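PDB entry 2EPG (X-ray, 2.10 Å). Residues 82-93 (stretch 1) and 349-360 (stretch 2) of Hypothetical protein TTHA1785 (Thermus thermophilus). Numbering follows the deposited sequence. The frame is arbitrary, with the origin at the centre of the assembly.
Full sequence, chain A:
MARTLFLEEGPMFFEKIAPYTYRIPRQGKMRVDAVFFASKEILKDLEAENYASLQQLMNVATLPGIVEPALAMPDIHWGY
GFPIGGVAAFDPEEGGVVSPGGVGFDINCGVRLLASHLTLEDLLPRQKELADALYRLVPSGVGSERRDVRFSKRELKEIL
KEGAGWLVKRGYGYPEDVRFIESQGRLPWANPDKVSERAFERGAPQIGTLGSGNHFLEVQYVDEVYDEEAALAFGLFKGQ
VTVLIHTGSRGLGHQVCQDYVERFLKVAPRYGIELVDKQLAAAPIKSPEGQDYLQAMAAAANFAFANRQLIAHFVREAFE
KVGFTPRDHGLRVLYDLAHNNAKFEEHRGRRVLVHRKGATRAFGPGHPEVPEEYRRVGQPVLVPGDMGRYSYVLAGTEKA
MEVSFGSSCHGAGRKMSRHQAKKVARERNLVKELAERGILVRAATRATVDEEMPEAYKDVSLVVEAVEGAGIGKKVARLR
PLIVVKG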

# COMPACT_ATOMS: atom_id res chain seq x y z
N PHE A 82 9.15 -9.27 10.34
CA PHE A 82 7.87 -9.77 9.83
C PHE A 82 8.10 -10.10 8.36
O PHE A 82 8.95 -9.48 7.70
CB PHE A 82 6.78 -8.69 9.89
CG PHE A 82 6.22 -8.44 11.27
CD1 PHE A 82 7.05 -8.12 12.33
CD2 PHE A 82 4.85 -8.51 11.49
CE1 PHE A 82 6.52 -7.88 13.60
CE2 PHE A 82 4.31 -8.27 12.76
CZ PHE A 82 5.14 -7.95 13.80
N PRO A 83 7.36 -11.08 7.81
CA PRO A 83 7.56 -11.38 6.39
C PRO A 83 6.85 -10.34 5.53
O PRO A 83 5.92 -9.68 5.99
CB PRO A 83 6.93 -12.76 6.23
CG PRO A 83 5.80 -12.72 7.24
CD PRO A 83 6.49 -12.10 8.44
N ILE A 84 7.31 -10.17 4.30
CA ILE A 84 6.65 -9.24 3.40
C ILE A 84 5.42 -10.01 2.95
O ILE A 84 5.50 -11.20 2.66
CB ILE A 84 7.55 -8.88 2.21
CG1 ILE A 84 8.81 -8.17 2.73
CG2 ILE A 84 6.77 -7.98 1.22
CD1 ILE A 84 9.84 -7.83 1.67
N GLY A 85 4.28 -9.33 2.94
CA GLY A 85 3.03 -9.97 2.59
C GLY A 85 2.29 -10.34 3.88
O GLY A 85 1.27 -11.01 3.85
N GLY A 86 2.81 -9.90 5.02
CA GLY A 86 2.18 -10.25 6.28
C GLY A 86 1.13 -9.29 6.83
O GLY A 86 1.16 -8.10 6.58
N VAL A 87 0.19 -9.85 7.59
CA VAL A 87 -0.88 -9.11 8.24
C VAL A 87 -0.91 -9.66 9.66
O VAL A 87 -0.98 -10.88 9.86
CB VAL A 87 -2.24 -9.36 7.55
CG1 VAL A 87 -3.38 -8.73 8.36
CG2 VAL A 87 -2.23 -8.80 6.14
N ALA A 88 -0.84 -8.77 10.65
CA ALA A 88 -0.85 -9.20 12.05
C ALA A 88 -1.59 -8.19 12.90
O ALA A 88 -1.18 -7.03 13.00
CB ALA A 88 0.60 -9.37 12.56
N ALA A 89 -2.68 -8.63 13.52
CA ALA A 89 -3.48 -7.76 14.36
C ALA A 89 -3.08 -7.96 15.83
O ALA A 89 -2.81 -9.09 16.26
CB ALA A 89 -4.97 -8.08 14.16
N PHE A 90 -3.00 -6.85 16.57
CA PHE A 90 -2.63 -6.87 17.98
C PHE A 90 -3.66 -6.12 18.82
O PHE A 90 -4.07 -5.02 18.47
CB PHE A 90 -1.24 -6.25 18.15
CG PHE A 90 -0.12 -7.14 17.66
CD1 PHE A 90 0.28 -7.10 16.32
CD2 PHE A 90 0.50 -8.03 18.52
CE1 PHE A 90 1.30 -7.94 15.86
CE2 PHE A 90 1.52 -8.87 18.06
CZ PHE A 90 1.92 -8.83 16.73
N ASP A 91 -4.09 -6.73 19.93
CA ASP A 91 -5.09 -6.12 20.80
C ASP A 91 -4.47 -5.35 21.96
O ASP A 91 -3.87 -5.94 22.86
CB ASP A 91 -6.03 -7.19 21.36
CG ASP A 91 -7.24 -6.60 22.06
OD1 ASP A 91 -7.17 -5.47 22.55
OD2 ASP A 91 -8.27 -7.29 22.15
N PRO A 92 -4.63 -4.02 21.97
CA PRO A 92 -4.08 -3.16 23.04
C PRO A 92 -4.52 -3.60 24.43
O PRO A 92 -3.75 -3.54 25.38
CB PRO A 92 -4.61 -1.77 22.69
CG PRO A 92 -4.95 -1.85 21.24
CD PRO A 92 -5.53 -3.24 21.10
N GLU A 93 -5.78 -4.03 24.54
CA GLU A 93 -6.34 -4.45 25.81
C GLU A 93 -5.78 -5.77 26.31
O GLU A 93 -6.01 -6.15 27.46
CB GLU A 93 -7.86 -4.58 25.70
CG GLU A 93 -8.54 -3.25 25.51
CD GLU A 93 -8.04 -2.24 26.51
OE1 GLU A 93 -7.16 -1.43 26.16
OE2 GLU A 93 -8.52 -2.29 27.66
N GLY A 349 -15.49 -7.28 16.84
CA GLY A 349 -16.13 -6.38 17.79
C GLY A 349 -15.18 -5.60 18.67
O GLY A 349 -15.61 -5.00 19.65
N ARG A 350 -13.89 -5.59 18.35
CA ARG A 350 -12.92 -4.86 19.18
C ARG A 350 -12.00 -3.96 18.35
O ARG A 350 -11.89 -4.10 17.13
CB ARG A 350 -12.05 -5.83 19.98
CG ARG A 350 -12.78 -6.58 21.08
CD ARG A 350 -11.87 -7.57 21.81
NE ARG A 350 -11.51 -8.72 20.98
CZ ARG A 350 -12.37 -9.64 20.53
NH1 ARG A 350 -11.95 -10.65 19.78
NH2 ARG A 350 -13.66 -9.56 20.84
N ARG A 351 -11.34 -3.02 19.03
CA ARG A 351 -10.41 -2.13 18.36
C ARG A 351 -9.05 -2.83 18.42
O ARG A 351 -8.56 -3.15 19.50
CB ARG A 351 -10.35 -0.80 19.09
CG ARG A 351 -9.25 0.15 18.62
CD ARG A 351 -9.39 1.49 19.36
NE ARG A 351 -8.12 2.12 19.66
CZ ARG A 351 -7.60 3.12 18.97
NH1 ARG A 351 -6.43 3.63 19.33
NH2 ARG A 351 -8.25 3.62 17.92
N VAL A 352 -8.46 -3.09 17.26
CA VAL A 352 -7.16 -3.74 17.24
C VAL A 352 -6.25 -2.98 16.30
O VAL A 352 -6.72 -2.22 15.48
CB VAL A 352 -7.27 -5.22 16.78
CG1 VAL A 352 -8.10 -6.01 17.78
CG2 VAL A 352 -7.88 -5.30 15.40
N LEU A 353 -4.95 -3.17 16.47
CA LEU A 353 -3.98 -2.52 15.61
C LEU A 353 -3.53 -3.55 14.57
O LEU A 353 -2.95 -4.58 14.92
CB LEU A 353 -2.76 -2.06 16.43
CG LEU A 353 -1.64 -1.46 15.59
CD1 LEU A 353 -2.09 -0.13 15.02
CD2 LEU A 353 -0.38 -1.29 16.45
N VAL A 354 -3.78 -3.26 13.29
CA VAL A 354 -3.42 -4.19 12.23
C VAL A 354 -2.17 -3.78 11.46
O VAL A 354 -2.16 -2.74 10.80
CB VAL A 354 -4.58 -4.33 11.21
CG1 VAL A 354 -4.24 -5.41 10.16
CG2 VAL A 354 -5.87 -4.67 11.94
N HIS A 355 -1.13 -4.62 11.56
CA HIS A 355 0.14 -4.39 10.87
C HIS A 355 0.00 -5.04 9.50
O HIS A 355 -0.39 -6.22 9.38
CB HIS A 355 1.32 -5.07 11.58
CG HIS A 355 1.70 -4.47 12.90
ND1 HIS A 355 0.96 -4.67 14.05
CD2 HIS A 355 2.77 -3.72 13.27
CE1 HIS A 355 1.56 -4.08 15.07
NE2 HIS A 355 2.66 -3.50 14.62
N ARG A 356 0.34 -4.28 8.47
CA ARG A 356 0.28 -4.79 7.11
C ARG A 356 1.54 -4.33 6.42
O ARG A 356 1.74 -3.14 6.23
CB ARG A 356 -0.95 -4.23 6.35
CG ARG A 356 -2.33 -4.67 6.88
CD ARG A 356 -3.45 -4.38 5.86
NE ARG A 356 -4.77 -4.78 6.32
CZ ARG A 356 -5.59 -4.02 7.05
NH1 ARG A 356 -6.77 -4.48 7.43
NH2 ARG A 356 -5.23 -2.78 7.41
N LYS A 357 2.39 -5.29 6.06
CA LYS A 357 3.62 -4.97 5.35
C LYS A 357 3.50 -5.70 4.04
O LYS A 357 3.49 -6.94 4.01
CB LYS A 357 4.86 -5.49 6.09
CG LYS A 357 6.15 -4.93 5.48
CD LYS A 357 7.38 -5.82 5.66
CE LYS A 357 7.59 -6.27 7.08
NZ LYS A 357 8.92 -6.89 7.29
N GLY A 358 3.42 -4.95 2.94
CA GLY A 358 3.27 -5.58 1.64
C GLY A 358 1.95 -6.31 1.53
O GLY A 358 1.88 -7.44 1.04
N ALA A 359 0.89 -5.68 2.01
CA ALA A 359 -0.45 -6.24 1.96
C ALA A 359 -1.35 -5.02 2.06
O ALA A 359 -0.92 -3.96 2.54
CB ALA A 359 -0.69 -7.18 3.13
N THR A 360 -2.57 -5.17 1.59
CA THR A 360 -3.51 -4.07 1.56
C THR A 360 -4.73 -4.24 2.43
O THR A 360 -5.10 -5.36 2.75
CB THR A 360 -4.06 -3.84 0.13
OG1 THR A 360 -4.59 -5.08 -0.37
CG2 THR A 360 -2.96 -3.35 -0.80
O HOH W 1 -9.05 -3.74 22.10

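The apolar centre of this contact lies on the face of the sheet that carries Val87, Ala89 and Val354. Val87, with chi1 in the t well, sets CG1 3.9 Å from CG1 of Val354 and CG2 3.7 Å from CB of Ala359, so one beta-branched residue reaches partners in two directions. Ala89 sits across from Val354 where the strands come closest, with CA atoms 4.2 Å apart. Its single methyl still makes two contacts: CB lies 4.2 Å from Val354 CG2 and also 4.2 Å from Val352 CG2. All of these residues are buried, and their small or branched side chains fill the space without needing polar partners.

The other face carries Ala88, Phe90, Leu353, His355 and Lys357, with an aromatic group at its middle. Ala88 and His355 are paired here, their CB atoms 4.5 Å apart. Phe82 and Phe90 both approach the imidazole ring. The Phe82 plane is near parallel to it but slid aside, with ring centroids 5.8 Å apart, whereas Phe90 meets it obliquely, its CD1 3.4 Å from His355 ND1. Histidine brings polarity into this buried pocket and pays for it: ND1 donates a weak hydrogen bond to Ala88 O at 3.4 Å, and NE2 is satisfied elsewhere in the structure.

Between the two faces runs an antiparallel ladder, the strands 165° apart in direction. Ala88 N donates to His355 O at 2.9 Å, and His355 N returns the bond to Ala88 O at 2.8 Å. One step on, Phe90 N to Leu353 O (2.8 Å) and Leu353 N to Phe90 O (2.9 Å) repeat the pattern. Between these pairs Ala89 CA lies 3.3 Å from Leu353 O, a CA-H...O contact; just before them Val87 CA lies 3.1 Å from His355 O. The rule is economical: the backbone fixes the register, and alternation sends neighbouring side chains to opposite faces.

Toward the start of the first stretch, the type II turn from Pro83 to Gly86 bends the chain around Lys357. Gly85 N donates to Lys357 O at 2.7 Å, and Lys357 N to Gly86 O at 3.1 Å. Lys357, the residue most covered by the other stretch, lays its CD 4.0 Å from Ile84 CG1 and delivers NZ to Phe82 O at 2.6 Å, its aliphatic length used for packing and its ammonium for a backbone carbonyl. Glycine suits three positions: a CB on Gly85 would jam against the preceding carbonyl oxygen, one on Gly86 would crowd Pro83 O, and one on Gly358 would clash with Ile84 CG2.

At the far end the contact becomes polar, with buried Asp91 facing the exposed Arg350 and Arg351. Asp91 OD2 forms a long salt bridge with Arg350 NE at 3.7 Å, approaching the guanidinium at its edge. Asp91 OD1 accepts from Glu93 N at 2.8 Å and from a water at 2.6 Å; that water also donates to Arg351 O at 2.7 Å, bridging the stretches where direct strand pairing has ended.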